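Local structure of activating signal cointegrator 1 complex subunit 3 (Homo sapiens, 6YXQ) at residues L49-I54 with K75-A80; E60-S65 with S143-D148; Q83-D88 with Q121-F126; F102-L107 with H113-A118; D109-K114 with S129-A134. The protein is an ATP-driven 3'-5' DNA helicase of alkylation repair and ribosome rescue, of which this N-terminal piece is the part required for binding ASCC2. All coordinates share one frame; numbering follows the deposited sequence.

Interaction 1 (L49-I54 with K75-A80)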
# COMPACT_ATOMS: atom_id res chain seq x y z
N LEU A 49 -13.45 22.80 14.97
CA LEU A 49 -14.13 23.49 16.05
C LEU A 49 -15.63 23.48 15.81
O LEU A 49 -16.09 23.85 14.72
CB LEU A 49 -13.63 24.92 16.21
CG LEU A 49 -12.12 25.08 16.39
CD1 LEU A 49 -11.80 26.53 16.63
CD2 LEU A 49 -11.58 24.20 17.52
N THR A 50 -16.38 23.06 16.82
CA THR A 50 -17.83 23.04 16.75
C THR A 50 -18.40 24.44 16.95
O THR A 50 -17.71 25.38 17.33
CB THR A 50 -18.39 22.09 17.80
OG1 THR A 50 -19.80 22.29 17.91
CG2 THR A 50 -17.76 22.38 19.13
N TRP A 51 -19.71 24.56 16.69
CA TRP A 51 -20.39 25.84 16.76
C TRP A 51 -20.34 26.44 18.17
O TRP A 51 -20.12 27.65 18.34
CB TRP A 51 -21.84 25.66 16.29
CG TRP A 51 -22.61 26.91 16.17
CD1 TRP A 51 -23.67 27.30 16.94
CD2 TRP A 51 -22.40 27.96 15.23
NE1 TRP A 51 -24.13 28.53 16.53
CE2 TRP A 51 -23.37 28.95 15.48
CE3 TRP A 51 -21.48 28.15 14.19
CZ2 TRP A 51 -23.44 30.12 14.73
CZ3 TRP A 51 -21.56 29.31 13.45
CH2 TRP A 51 -22.53 30.28 13.72
N LYS A 52 -20.57 25.61 19.19
CA LYS A 52 -20.51 26.09 20.57
C LYS A 52 -19.10 26.57 20.92
O LYS A 52 -18.94 27.61 21.57
CB LYS A 52 -20.96 24.97 21.52
CG LYS A 52 -22.43 24.60 21.38
CD LYS A 52 -22.82 23.49 22.35
CE LYS A 52 -24.32 23.20 22.32
NZ LYS A 52 -25.15 24.37 22.77
N LYS A 53 -18.07 25.83 20.51
CA LYS A 53 -16.70 26.28 20.71
C LYS A 53 -16.45 27.61 20.01
O LYS A 53 -15.76 28.48 20.56
CB LYS A 53 -15.71 25.22 20.22
CG LYS A 53 -15.12 24.36 21.34
CD LYS A 53 -14.04 23.41 20.84
CE LYS A 53 -14.61 22.04 20.47
NZ LYS A 53 -13.58 21.07 19.96
N ILE A 54 -17.03 27.79 18.82
CA ILE A 54 -16.81 29.02 18.06
C ILE A 54 -17.43 30.21 18.78
O ILE A 54 -16.81 31.28 18.88
CB ILE A 54 -17.35 28.88 16.63
CG1 ILE A 54 -16.43 27.98 15.79
CG2 ILE A 54 -17.46 30.23 15.96
CD1 ILE A 54 -16.99 27.65 14.43
N LYS A 75 -26.14 34.79 12.90
CA LYS A 75 -27.46 34.40 12.43
C LYS A 75 -27.49 34.28 10.92
O LYS A 75 -28.16 33.39 10.37
CB LYS A 75 -28.52 35.39 12.93
CG LYS A 75 -28.83 35.25 14.42
CD LYS A 75 -29.81 36.31 14.91
CE LYS A 75 -30.52 35.85 16.18
NZ LYS A 75 -29.59 35.76 17.35
N ASP A 76 -26.77 35.17 10.22
CA ASP A 76 -26.63 35.03 8.77
C ASP A 76 -26.00 33.69 8.42
O ASP A 76 -26.44 33.00 7.48
CB ASP A 76 -25.81 36.19 8.21
CG ASP A 76 -26.52 37.53 8.31
OD1 ASP A 76 -27.77 37.56 8.23
OD2 ASP A 76 -25.82 38.55 8.46
N ILE A 77 -24.95 33.31 9.15
CA ILE A 77 -24.29 32.03 8.89
C ILE A 77 -25.23 30.86 9.19
O ILE A 77 -25.25 29.86 8.46
CB ILE A 77 -22.99 31.91 9.71
CG1 ILE A 77 -22.04 33.06 9.38
CG2 ILE A 77 -22.31 30.59 9.42
CD1 ILE A 77 -20.78 33.06 10.22
N LEU A 78 -26.00 30.96 10.28
CA LEU A 78 -26.96 29.90 10.60
C LEU A 78 -28.01 29.75 9.51
O LEU A 78 -28.39 28.63 9.16
CB LEU A 78 -27.64 30.20 11.94
CG LEU A 78 -26.80 29.97 13.18
CD1 LEU A 78 -27.41 30.70 14.37
CD2 LEU A 78 -26.66 28.48 13.45
N HIS A 79 -28.48 30.88 8.97
CA HIS A 79 -29.44 30.82 7.87
C HIS A 79 -28.83 30.16 6.64
O HIS A 79 -29.46 29.32 5.98
CB HIS A 79 -29.94 32.23 7.56
CG HIS A 79 -30.96 32.30 6.47
ND1 HIS A 79 -32.01 31.41 6.38
CD2 HIS A 79 -31.10 33.15 5.43
CE1 HIS A 79 -32.74 31.71 5.32
NE2 HIS A 79 -32.21 32.76 4.73
N ALA A 80 -27.58 30.52 6.31
CA ALA A 80 -26.91 29.90 5.17
C ALA A 80 -26.78 28.40 5.37
O ALA A 80 -26.98 27.62 4.43
CB ALA A 80 -25.54 30.53 4.94
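Trp51 lays the CE2–CZ2 side of its indole against Leu78, whose CD2 methyl stands over one face of the ring, near the rim and 3.6 Å above its plane. The approach is centred on the branch point of the leucine: Trp51 CZ2 lies 3.7 Å from Leu78 CG and 3.8 Å from Leu78 CD2. That same methyl is 4.0 Å from Trp51 NE1, so it sits over the CE2 corner, between NE1 and CZ2. The two side chains meet at a slant. Ile77 adds a looser touch, with its CG2 4.3 Å from Trp51 CZ3. The CA atoms of Trp51 and Leu78 are 9.9 Å apart, and the large indole covers most of that distance; with CG anti to the backbone N (chi1 -174°), the indole extends outward from the first turn of its helix. With an alanine in place of Trp51, Leu78 and Ile77 would probably lose the indole they rest on and a gap would open between the two helices. Through Trp51, helix 51-61 packs on helix 64-85, while Glu95 and Ala98 of helix 91-105 also touch the indole, and Ile77 rests on Ala137 and Thr138 of helix 128-142.

Interaction 2 (E60-S65 with S143-D148)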
# COMPACT_ATOMS: atom_id res chain seq x y z
N GLU A 60 -15.38 35.17 24.31
CA GLU A 60 -14.24 35.24 25.21
C GLU A 60 -13.21 36.27 24.76
O GLU A 60 -12.46 36.77 25.60
CB GLU A 60 -13.62 33.84 25.32
CG GLU A 60 -12.48 33.67 26.29
CD GLU A 60 -11.86 32.29 26.18
OE1 GLU A 60 -10.68 32.19 25.78
OE2 GLU A 60 -12.56 31.31 26.48
N LYS A 61 -13.17 36.60 23.47
CA LYS A 61 -12.11 37.43 22.91
C LYS A 61 -12.55 38.83 22.53
O LYS A 61 -11.70 39.69 22.30
CB LYS A 61 -11.51 36.77 21.66
CG LYS A 61 -10.89 35.41 21.89
CD LYS A 61 -9.89 35.45 23.02
CE LYS A 61 -8.66 34.62 22.68
NZ LYS A 61 -7.42 35.40 22.95
N LEU A 62 -13.86 39.08 22.43
CA LEU A 62 -14.37 40.33 21.90
C LEU A 62 -15.30 41.01 22.90
O LEU A 62 -15.93 40.35 23.73
CB LEU A 62 -15.10 40.08 20.57
CG LEU A 62 -14.28 39.32 19.52
CD1 LEU A 62 -15.04 39.22 18.22
CD2 LEU A 62 -12.93 39.98 19.29
N GLU A 63 -15.36 42.34 22.83
CA GLU A 63 -16.19 43.10 23.75
C GLU A 63 -17.66 43.05 23.34
O GLU A 63 -18.00 42.83 22.17
CB GLU A 63 -15.71 44.55 23.83
CG GLU A 63 -15.31 45.17 22.51
CD GLU A 63 -14.72 46.57 22.67
OE1 GLU A 63 -13.64 46.83 22.11
OE2 GLU A 63 -15.34 47.40 23.36
N LYS A 64 -18.52 43.24 24.34
CA LYS A 64 -19.97 43.21 24.13
C LYS A 64 -20.38 44.17 23.02
O LYS A 64 -21.30 43.87 22.22
CB LYS A 64 -20.67 43.56 25.45
CG LYS A 64 -22.16 43.30 25.49
CD LYS A 64 -22.73 43.65 26.86
CE LYS A 64 -24.24 43.46 26.91
NZ LYS A 64 -24.85 44.16 28.07
N SER A 65 -19.69 45.31 22.94
CA SER A 65 -19.82 46.30 21.88
C SER A 65 -19.98 45.64 20.51
O SER A 65 -20.98 45.84 19.81
CB SER A 65 -18.59 47.21 21.89
OG SER A 65 -18.12 47.44 23.21
N SER A 143 -13.31 40.69 10.72
CA SER A 143 -12.87 42.08 10.66
C SER A 143 -12.80 42.73 12.04
O SER A 143 -12.22 43.81 12.17
CB SER A 143 -13.79 42.88 9.74
OG SER A 143 -15.01 43.19 10.38
N HIS A 144 -13.37 42.10 13.07
CA HIS A 144 -13.26 42.57 14.44
C HIS A 144 -12.13 41.89 15.21
O HIS A 144 -11.81 42.33 16.32
CB HIS A 144 -14.58 42.36 15.18
CG HIS A 144 -15.74 43.12 14.60
ND1 HIS A 144 -16.27 44.24 15.19
CD2 HIS A 144 -16.47 42.91 13.48
CE1 HIS A 144 -17.27 44.70 14.46
NE2 HIS A 144 -17.42 43.90 13.42
N PHE A 145 -11.53 40.85 14.66
CA PHE A 145 -10.42 40.20 15.35
C PHE A 145 -9.20 41.10 15.31
O PHE A 145 -8.93 41.75 14.30
CB PHE A 145 -10.07 38.84 14.71
CG PHE A 145 -11.02 37.72 15.06
CD1 PHE A 145 -12.37 37.96 15.30
CD2 PHE A 145 -10.57 36.41 15.10
CE1 PHE A 145 -13.23 36.92 15.59
CE2 PHE A 145 -11.43 35.37 15.39
CZ PHE A 145 -12.76 35.62 15.64
N SER A 146 -8.50 41.17 16.43
CA SER A 146 -7.11 41.56 16.35
C SER A 146 -6.29 40.37 15.89
O SER A 146 -6.75 39.22 15.91
CB SER A 146 -6.60 42.05 17.70
OG SER A 146 -6.48 40.98 18.61
N GLN A 147 -5.06 40.65 15.47
CA GLN A 147 -4.25 39.61 14.86
C GLN A 147 -3.73 38.61 15.90
O GLN A 147 -3.57 37.42 15.59
CB GLN A 147 -3.11 40.24 14.04
CG GLN A 147 -2.70 39.21 13.05
CD GLN A 147 -2.08 38.05 13.73
OE1 GLN A 147 -1.15 38.17 14.52
NE2 GLN A 147 -2.72 36.94 13.57
N ASP A 148 -3.54 39.07 17.14
CA ASP A 148 -3.33 38.14 18.25
C ASP A 148 -4.54 37.22 18.43
O ASP A 148 -4.38 36.01 18.62
CB ASP A 148 -3.05 38.93 19.53
CG ASP A 148 -1.58 39.34 19.68
OD1 ASP A 148 -0.74 38.90 18.85
OD2 ASP A 148 -1.25 40.07 20.64
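Leu62 and Phe145 make the main apolar contact: the leucine CD1 methyl lies 3.9 Å from Phe145 CE1 and 4.2 Å from Phe145 CD1, so the CD1–CE1 bond of the ring takes the touch. The two side chains cross at about a right angle. The other branch of the leucine meets the backbone instead, with Leu62 CD2 3.9 Å from His144 O, while Leu62 CD1 comes within 4.4 Å of His144 CB. With CG beside the backbone N (chi1 -53°), the forked end of Leu62 can spread over both neighbours, which suits a leucine placed in a turn between helices.

No hydrogen bond links the two segments; the polar bonds lie within each turn and at helix starts. Ser65 OG donates to Glu63 OE2 over 2.8 Å, reaching it on the anti side and 33° out of the carboxylate plane, at the start of helix 64-85, where Glu63 holds the N-cap position. Ser146 caps the next helix in the classical way, its OG bonded to the N of Asp149. Between charges there is a long, weak pairing of Lys61 with Asp149.

Two interhelical turns therefore lie side by side: the one joining helices 51-61 and 64-85, and the one leading from helix 128-142 into helix 147-163. Leu62 and His144 both lean on Ile70 of helix 64-85, and Phe145 on Leu153 of helix 147-163.

Interaction 3 (Q83-D88 with Q121-F126)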
# COMPACT_ATOMS: atom_id res chain seq x y z
N GLN A 83 -30.08 26.66 4.75
CA GLN A 83 -30.30 26.45 3.32
C GLN A 83 -29.45 25.29 2.79
O GLN A 83 -29.95 24.43 2.06
CB GLN A 83 -30.01 27.73 2.54
CG GLN A 83 -30.89 28.89 2.95
CD GLN A 83 -30.44 30.23 2.36
OE1 GLN A 83 -29.25 30.49 2.22
NE2 GLN A 83 -31.40 31.08 2.04
N ILE A 84 -28.17 25.24 3.17
CA ILE A 84 -27.28 24.21 2.63
C ILE A 84 -27.62 22.84 3.21
O ILE A 84 -27.77 21.86 2.48
CB ILE A 84 -25.81 24.55 2.89
CG1 ILE A 84 -25.39 25.77 2.08
CG2 ILE A 84 -24.93 23.34 2.58
CD1 ILE A 84 -23.94 26.16 2.27
N VAL A 85 -27.70 22.74 4.54
CA VAL A 85 -27.88 21.45 5.19
C VAL A 85 -29.30 20.94 5.00
O VAL A 85 -29.53 19.74 4.78
CB VAL A 85 -27.49 21.53 6.68
CG1 VAL A 85 -27.35 20.14 7.28
CG2 VAL A 85 -26.18 22.28 6.85
N GLY A 86 -30.28 21.83 5.05
CA GLY A 86 -31.68 21.43 5.08
C GLY A 86 -32.17 21.23 6.50
O GLY A 86 -31.41 20.92 7.42
N THR A 87 -33.47 21.43 6.70
CA THR A 87 -34.03 21.44 8.05
C THR A 87 -34.47 20.07 8.55
O THR A 87 -34.83 19.95 9.73
CB THR A 87 -35.23 22.39 8.15
OG1 THR A 87 -36.40 21.73 7.65
CG2 THR A 87 -34.98 23.66 7.37
N ASP A 88 -34.46 19.04 7.71
CA ASP A 88 -35.01 17.76 8.14
C ASP A 88 -34.01 16.94 8.94
O ASP A 88 -34.42 16.08 9.73
CB ASP A 88 -35.53 16.97 6.93
CG ASP A 88 -36.46 17.80 6.06
OD1 ASP A 88 -36.30 17.77 4.82
OD2 ASP A 88 -37.32 18.49 6.63
N GLN A 121 -18.61 18.46 -1.34
CA GLN A 121 -18.16 17.19 -0.78
C GLN A 121 -18.86 16.88 0.53
O GLN A 121 -19.20 15.73 0.81
CB GLN A 121 -16.65 17.22 -0.57
CG GLN A 121 -16.09 15.98 0.05
CD GLN A 121 -15.59 15.00 -0.99
OE1 GLN A 121 -15.51 13.80 -0.74
NE2 GLN A 121 -15.26 15.51 -2.17
N MET A 122 -19.11 17.91 1.35
CA MET A 122 -19.70 17.66 2.66
C MET A 122 -21.21 17.48 2.62
O MET A 122 -21.75 16.68 3.39
CB MET A 122 -19.32 18.78 3.62
CG MET A 122 -19.40 18.40 5.10
SD MET A 122 -18.27 17.06 5.51
CE MET A 122 -16.69 17.89 5.40
N PHE A 123 -21.93 18.22 1.75
CA PHE A 123 -23.39 18.19 1.77
C PHE A 123 -24.03 18.00 0.40
O PHE A 123 -25.24 18.18 0.27
CB PHE A 123 -23.98 19.47 2.37
CG PHE A 123 -23.28 19.96 3.60
CD1 PHE A 123 -22.20 20.82 3.50
CD2 PHE A 123 -23.72 19.58 4.86
CE1 PHE A 123 -21.57 21.27 4.63
CE2 PHE A 123 -23.09 20.04 5.99
CZ PHE A 123 -22.01 20.88 5.88
N GLY A 124 -23.25 17.64 -0.62
CA GLY A 124 -23.79 17.48 -1.95
C GLY A 124 -23.96 18.83 -2.62
O GLY A 124 -23.38 19.83 -2.19
N PRO A 125 -24.75 18.88 -3.68
CA PRO A 125 -24.95 20.15 -4.39
C PRO A 125 -25.81 21.10 -3.58
O PRO A 125 -26.73 20.70 -2.87
CB PRO A 125 -25.65 19.73 -5.69
CG PRO A 125 -25.44 18.24 -5.79
CD PRO A 125 -25.40 17.76 -4.39
N PHE A 126 -25.49 22.39 -3.70
CA PHE A 126 -26.05 23.43 -2.84
C PHE A 126 -26.11 24.73 -3.61
O PHE A 126 -25.40 24.90 -4.61
CB PHE A 126 -25.20 23.61 -1.57
CG PHE A 126 -23.83 24.17 -1.83
CD1 PHE A 126 -22.81 23.35 -2.30
CD2 PHE A 126 -23.57 25.52 -1.62
CE1 PHE A 126 -21.55 23.87 -2.55
CE2 PHE A 126 -22.31 26.04 -1.86
CZ PHE A 126 -21.30 25.21 -2.33
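Ile84 fills the hollow between the phenyl rings of Phe123 and Phe126. Its two branches divide the work: the CG2 methyl lies against the base of the first ring, 3.8 Å from Phe123 CD1 and 3.9 Å from Phe123 CG, while the longer branch runs alongside the second, placing Ile84 CD1 4.0 Å from Phe126 CD2. Isoleucine suits the spot because CG2 stands anti to the backbone N and CG1 beside it (chi1 -68°), so that one branch is turned to each ring. The Phe123 ring lies over the two neighbouring methyls, Ile84 CG2 and Val85 CG2; the valine methyl reaches the same side of the ring, farther out, 3.9 Å from Phe123 CE2. Met122 CG lies 3.6 Å above the other face, toward the rim, so the ring is sandwiched.

The contact joins the C-terminal ends of helices 64-85 and 113-123 in an all-helical bundle, where the chain leaves them through Gly86 and Gly124, both with positive phi, a conformation that favours glycine. Beyond the second turn Phe126 comes back toward Ile84, its CG in the crowded position between N and carbonyl carbon (chi1 67°). Were Ile84 cut back to an alanine, both phenyl rings would probably lose a neighbour and a gap would open between them. Leu101 and Ile119 also touch Ile84, and Gln121, two residues before Phe123, packs on Phe65 of the ASCC2 chain.

Interaction 4 (F102-L107 with H113-A118)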
# COMPACT_ATOMS: atom_id res chain seq x y z
N PHE A 102 -18.29 28.61 8.80
CA PHE A 102 -17.41 29.59 9.43
C PHE A 102 -15.95 29.18 9.28
O PHE A 102 -15.11 29.99 8.87
CB PHE A 102 -17.77 29.77 10.90
CG PHE A 102 -16.84 30.69 11.65
CD1 PHE A 102 -17.09 32.05 11.72
CD2 PHE A 102 -15.72 30.19 12.29
CE1 PHE A 102 -16.23 32.90 12.41
CE2 PHE A 102 -14.85 31.03 12.98
CZ PHE A 102 -15.11 32.38 13.04
N MET A 103 -15.64 27.92 9.60
CA MET A 103 -14.26 27.46 9.50
C MET A 103 -13.79 27.40 8.06
O MET A 103 -12.59 27.52 7.80
CB MET A 103 -14.13 26.09 10.17
CG MET A 103 -14.40 26.12 11.66
SD MET A 103 -13.26 27.23 12.51
CE MET A 103 -11.71 26.57 11.92
N THR A 104 -14.71 27.23 7.11
CA THR A 104 -14.31 27.23 5.71
C THR A 104 -13.83 28.60 5.27
O THR A 104 -12.89 28.70 4.48
CB THR A 104 -15.46 26.74 4.84
OG1 THR A 104 -15.71 25.35 5.11
CG2 THR A 104 -15.14 26.91 3.36
N PHE A 105 -14.43 29.67 5.79
CA PHE A 105 -14.17 31.02 5.31
C PHE A 105 -13.46 31.90 6.33
O PHE A 105 -13.26 33.09 6.06
CB PHE A 105 -15.48 31.70 4.89
CG PHE A 105 -16.16 31.04 3.72
CD1 PHE A 105 -15.63 31.14 2.44
CD2 PHE A 105 -17.34 30.34 3.89
CE1 PHE A 105 -16.27 30.54 1.36
CE2 PHE A 105 -17.98 29.74 2.82
CZ PHE A 105 -17.44 29.84 1.56
N HIS A 106 -13.05 31.37 7.48
CA HIS A 106 -12.49 32.24 8.51
C HIS A 106 -11.12 32.79 8.13
O HIS A 106 -10.70 33.80 8.71
CB HIS A 106 -12.43 31.51 9.86
CG HIS A 106 -11.24 30.63 10.05
ND1 HIS A 106 -11.22 29.31 9.66
CD2 HIS A 106 -10.03 30.87 10.62
CE1 HIS A 106 -10.05 28.78 9.96
NE2 HIS A 106 -9.31 29.70 10.55
N LEU A 107 -10.45 32.19 7.14
CA LEU A 107 -9.16 32.68 6.66
C LEU A 107 -9.19 33.08 5.19
O LEU A 107 -8.13 33.33 4.61
CB LEU A 107 -8.07 31.62 6.88
CG LEU A 107 -7.67 31.36 8.32
CD1 LEU A 107 -6.78 30.13 8.42
CD2 LEU A 107 -6.99 32.58 8.89
N HIS A 113 -13.00 28.04 -5.79
CA HIS A 113 -13.25 26.67 -6.23
C HIS A 113 -13.03 25.68 -5.09
O HIS A 113 -13.80 24.72 -4.94
CB HIS A 113 -12.35 26.33 -7.41
CG HIS A 113 -12.69 25.04 -8.09
ND1 HIS A 113 -13.85 24.88 -8.82
CD2 HIS A 113 -12.04 23.86 -8.14
CE1 HIS A 113 -13.89 23.65 -9.30
NE2 HIS A 113 -12.81 23.01 -8.90
N LYS A 114 -12.00 25.92 -4.27
CA LYS A 114 -11.72 25.03 -3.15
C LYS A 114 -12.89 24.97 -2.17
O LYS A 114 -13.30 23.88 -1.75
CB LYS A 114 -10.44 25.49 -2.43
CG LYS A 114 -9.98 24.58 -1.30
CD LYS A 114 -9.06 25.31 -0.32
CE LYS A 114 -9.17 24.74 1.09
NZ LYS A 114 -8.52 25.61 2.11
N GLU A 115 -13.47 26.12 -1.84
CA GLU A 115 -14.51 26.17 -0.82
C GLU A 115 -15.84 25.66 -1.35
O GLU A 115 -16.57 24.96 -0.63
CB GLU A 115 -14.65 27.59 -0.27
CG GLU A 115 -13.34 28.21 0.25
CD GLU A 115 -12.49 28.79 -0.87
OE1 GLU A 115 -12.37 28.14 -1.93
OE2 GLU A 115 -11.96 29.90 -0.70
N THR A 116 -16.18 25.99 -2.59
CA THR A 116 -17.39 25.42 -3.18
C THR A 116 -17.28 23.90 -3.26
O THR A 116 -18.23 23.18 -2.92
CB THR A 116 -17.64 26.00 -4.57
OG1 THR A 116 -16.66 25.52 -5.49
CG2 THR A 116 -17.62 27.51 -4.52
N LYS A 117 -16.12 23.39 -3.70
CA LYS A 117 -15.96 21.95 -3.80
C LYS A 117 -16.00 21.29 -2.43
O LYS A 117 -16.54 20.20 -2.28
CB LYS A 117 -14.66 21.61 -4.53
CG LYS A 117 -14.86 20.70 -5.74
CD LYS A 117 -15.81 21.35 -6.76
CE LYS A 117 -16.11 20.45 -7.94
NZ LYS A 117 -14.96 20.45 -8.88
N ALA A 118 -15.45 21.96 -1.41
CA ALA A 118 -15.48 21.40 -0.07
C ALA A 118 -16.90 21.30 0.45
O ALA A 118 -17.32 20.26 0.99
CB ALA A 118 -14.61 22.23 0.87
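Glu115 turns the aliphatic part of its side chain to Thr104 and Phe105, meeting each at a slant. Its CB is the shared point, 3.7 Å from Thr104 CG2 and 3.7 Å from Phe105 CE1; its CG follows behind, 3.8 Å from the same threonine methyl. Thr104 and Phe105 form one surface, because Thr104 CG2 also sits 3.9 Å above the centre of the Phe105 ring. That methyl, anti to the backbone N, covers the ring centre while Glu115 CB comes in beside it, on the same side of the ring plane and nearest CE1; Thr104 OG1 turns back to a hydrogen bond with Phe100 O. Glutamate suits the place through its CB and CG methylenes, which supply the apolar contact: the chain bends at chi2 (82°), and the carboxylate plane stands 31° from that of the phenyl ring. Lys108 of the connecting loop packs on Glu115 as well.

Each segment is tied up locally. His106 ND1 donates to Met103 O at 2.9 Å, with the acceptor close to the imidazole plane, which fixes how the ring is turned as the helix gives way to loop. In the other segment, His113 O takes two donors from the same face of its carbonyl plane: Thr116 OG1 at 3.0 Å, and the helical Lys117 N.

Lys117 of the same helix makes a salt bridge with Glu57 of the ASCC2 chain. The two segments run roughly antiparallel; helices 91-105 and 113-123, joined by a short loop, form a helical hairpin, and this contact packs its two arms together near the loop.

Interaction 5 (D109-K114 with S129-A134)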
# COMPACT_ATOMS: atom_id res chain seq x y z
N ASP A 109 -11.36 35.49 2.15
CA ASP A 109 -12.27 36.63 2.00
C ASP A 109 -13.13 36.55 0.75
O ASP A 109 -13.73 37.56 0.37
CB ASP A 109 -11.48 37.95 2.01
CG ASP A 109 -10.44 38.01 0.93
OD1 ASP A 109 -10.81 37.94 -0.26
OD2 ASP A 109 -9.24 38.14 1.28
N SER A 110 -13.22 35.39 0.12
CA SER A 110 -14.04 35.24 -1.07
C SER A 110 -14.40 33.77 -1.24
O SER A 110 -13.88 32.90 -0.54
CB SER A 110 -13.33 35.78 -2.32
OG SER A 110 -12.15 35.04 -2.60
N VAL A 111 -15.29 33.52 -2.18
CA VAL A 111 -15.73 32.17 -2.50
C VAL A 111 -14.88 31.65 -3.65
O VAL A 111 -14.89 32.22 -4.75
CB VAL A 111 -17.22 32.15 -2.87
CG1 VAL A 111 -17.65 30.76 -3.29
CG2 VAL A 111 -18.07 32.65 -1.71
N GLY A 112 -14.13 30.57 -3.40
CA GLY A 112 -13.26 29.99 -4.40
C GLY A 112 -13.64 28.56 -4.73
O GLY A 112 -14.49 27.93 -4.07
N HIS A 113 -13.00 28.04 -5.79
CA HIS A 113 -13.25 26.67 -6.23
C HIS A 113 -13.03 25.68 -5.09
O HIS A 113 -13.80 24.72 -4.94
CB HIS A 113 -12.35 26.33 -7.41
CG HIS A 113 -12.69 25.04 -8.09
ND1 HIS A 113 -13.85 24.88 -8.82
CD2 HIS A 113 -12.04 23.86 -8.14
CE1 HIS A 113 -13.89 23.65 -9.30
NE2 HIS A 113 -12.81 23.01 -8.90
N LYS A 114 -12.00 25.92 -4.27
CA LYS A 114 -11.72 25.03 -3.15
C LYS A 114 -12.89 24.97 -2.17
O LYS A 114 -13.30 23.88 -1.75
CB LYS A 114 -10.44 25.49 -2.43
CG LYS A 114 -9.98 24.58 -1.30
CD LYS A 114 -9.06 25.31 -0.32
CE LYS A 114 -9.17 24.74 1.09
NZ LYS A 114 -8.52 25.61 2.11
N SER A 129 -25.24 30.99 -3.69
CA SER A 129 -25.61 32.24 -3.04
C SER A 129 -25.42 32.15 -1.53
O SER A 129 -25.00 33.13 -0.88
CB SER A 129 -27.06 32.58 -3.39
OG SER A 129 -27.91 31.48 -3.14
N SER A 130 -25.69 30.98 -0.94
CA SER A 130 -25.56 30.81 0.50
C SER A 130 -24.11 30.73 0.93
O SER A 130 -23.74 31.19 2.02
CB SER A 130 -26.32 29.56 0.96
OG SER A 130 -27.71 29.70 0.71
N ALA A 131 -23.27 30.12 0.09
CA ALA A 131 -21.84 30.18 0.32
C ALA A 131 -21.36 31.63 0.35
O ALA A 131 -20.56 32.01 1.22
CB ALA A 131 -21.10 29.39 -0.76
N THR A 132 -21.84 32.46 -0.58
CA THR A 132 -21.48 33.87 -0.57
C THR A 132 -21.94 34.54 0.73
O THR A 132 -21.19 35.30 1.35
CB THR A 132 -22.08 34.61 -1.77
OG1 THR A 132 -21.29 34.36 -2.94
CG2 THR A 132 -22.09 36.11 -1.51
N ALA A 133 -23.19 34.28 1.13
CA ALA A 133 -23.72 34.90 2.34
C ALA A 133 -22.89 34.52 3.56
O ALA A 133 -22.54 35.39 4.38
CB ALA A 133 -25.18 34.48 2.53
N ALA A 134 -22.58 33.23 3.70
CA ALA A 134 -21.80 32.75 4.84
C ALA A 134 -20.39 33.32 4.83
O ALA A 134 -19.85 33.67 5.88
CB ALA A 134 -21.76 31.22 4.83
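Val111 points its CB at helix 128-142, and from there both methyls reach the helix surface. CG1, anti to the backbone N (chi1 176°), makes the more distant apolar contact, 4.5 Å from Ala131 CB. CG2 settles closer to the backbone: it is 3.8 Å from Thr132 CA and 3.9 Å from Ala131 O, so it rests on the peptide between these two residues. The same CG2 is also 3.8 Å from Thr132 OG1, a van der Waals touch and not a polar bond. The valine and threonine side chains cross at about a right angle.

The residue types fit this close approach, in which the CA atoms of Val111 and Thr132 are 6.3 Å apart. Alanine keeps the helix surface low where the loop comes near, threonine borders it at the more exposed side, and valine, branched at CB, offers two methyls without a long reach. Cys135, Phe105 and Thr116 also touch Val111, which thus sits where three helices converge. Gly112, next in the chain, takes the N-cap position of helix 113-123. The pattern is that of a helical bundle in which the loop of one hairpin, joining helices 91-105 and 113-123, is closed against a third helix.

Overall arrangement
The five contacts tie together a helical bundle within the ASCC2-binding region. Interactions 1, 2 and 3 all use helix 64-85: interaction 2 lies toward its start, interaction 3 at its end, with centres about 30 Å apart. Interactions 3, 4 and 5 share helix 113-123, and 4 and 5 are the closest pair, about 7 Å between centres, with His113 and Lys114 in common. Interaction 1 comes before 3, 4 and 5 along the chain but touches 4 through Ile54 and Phe102 and 5 through Ala80 and Ala134. Interaction 2, joining residues 78 apart, brackets 3, 4 and 5. Helix 113-123, which three of the contacts pack into the bundle, also carries residues that meet ASCC2.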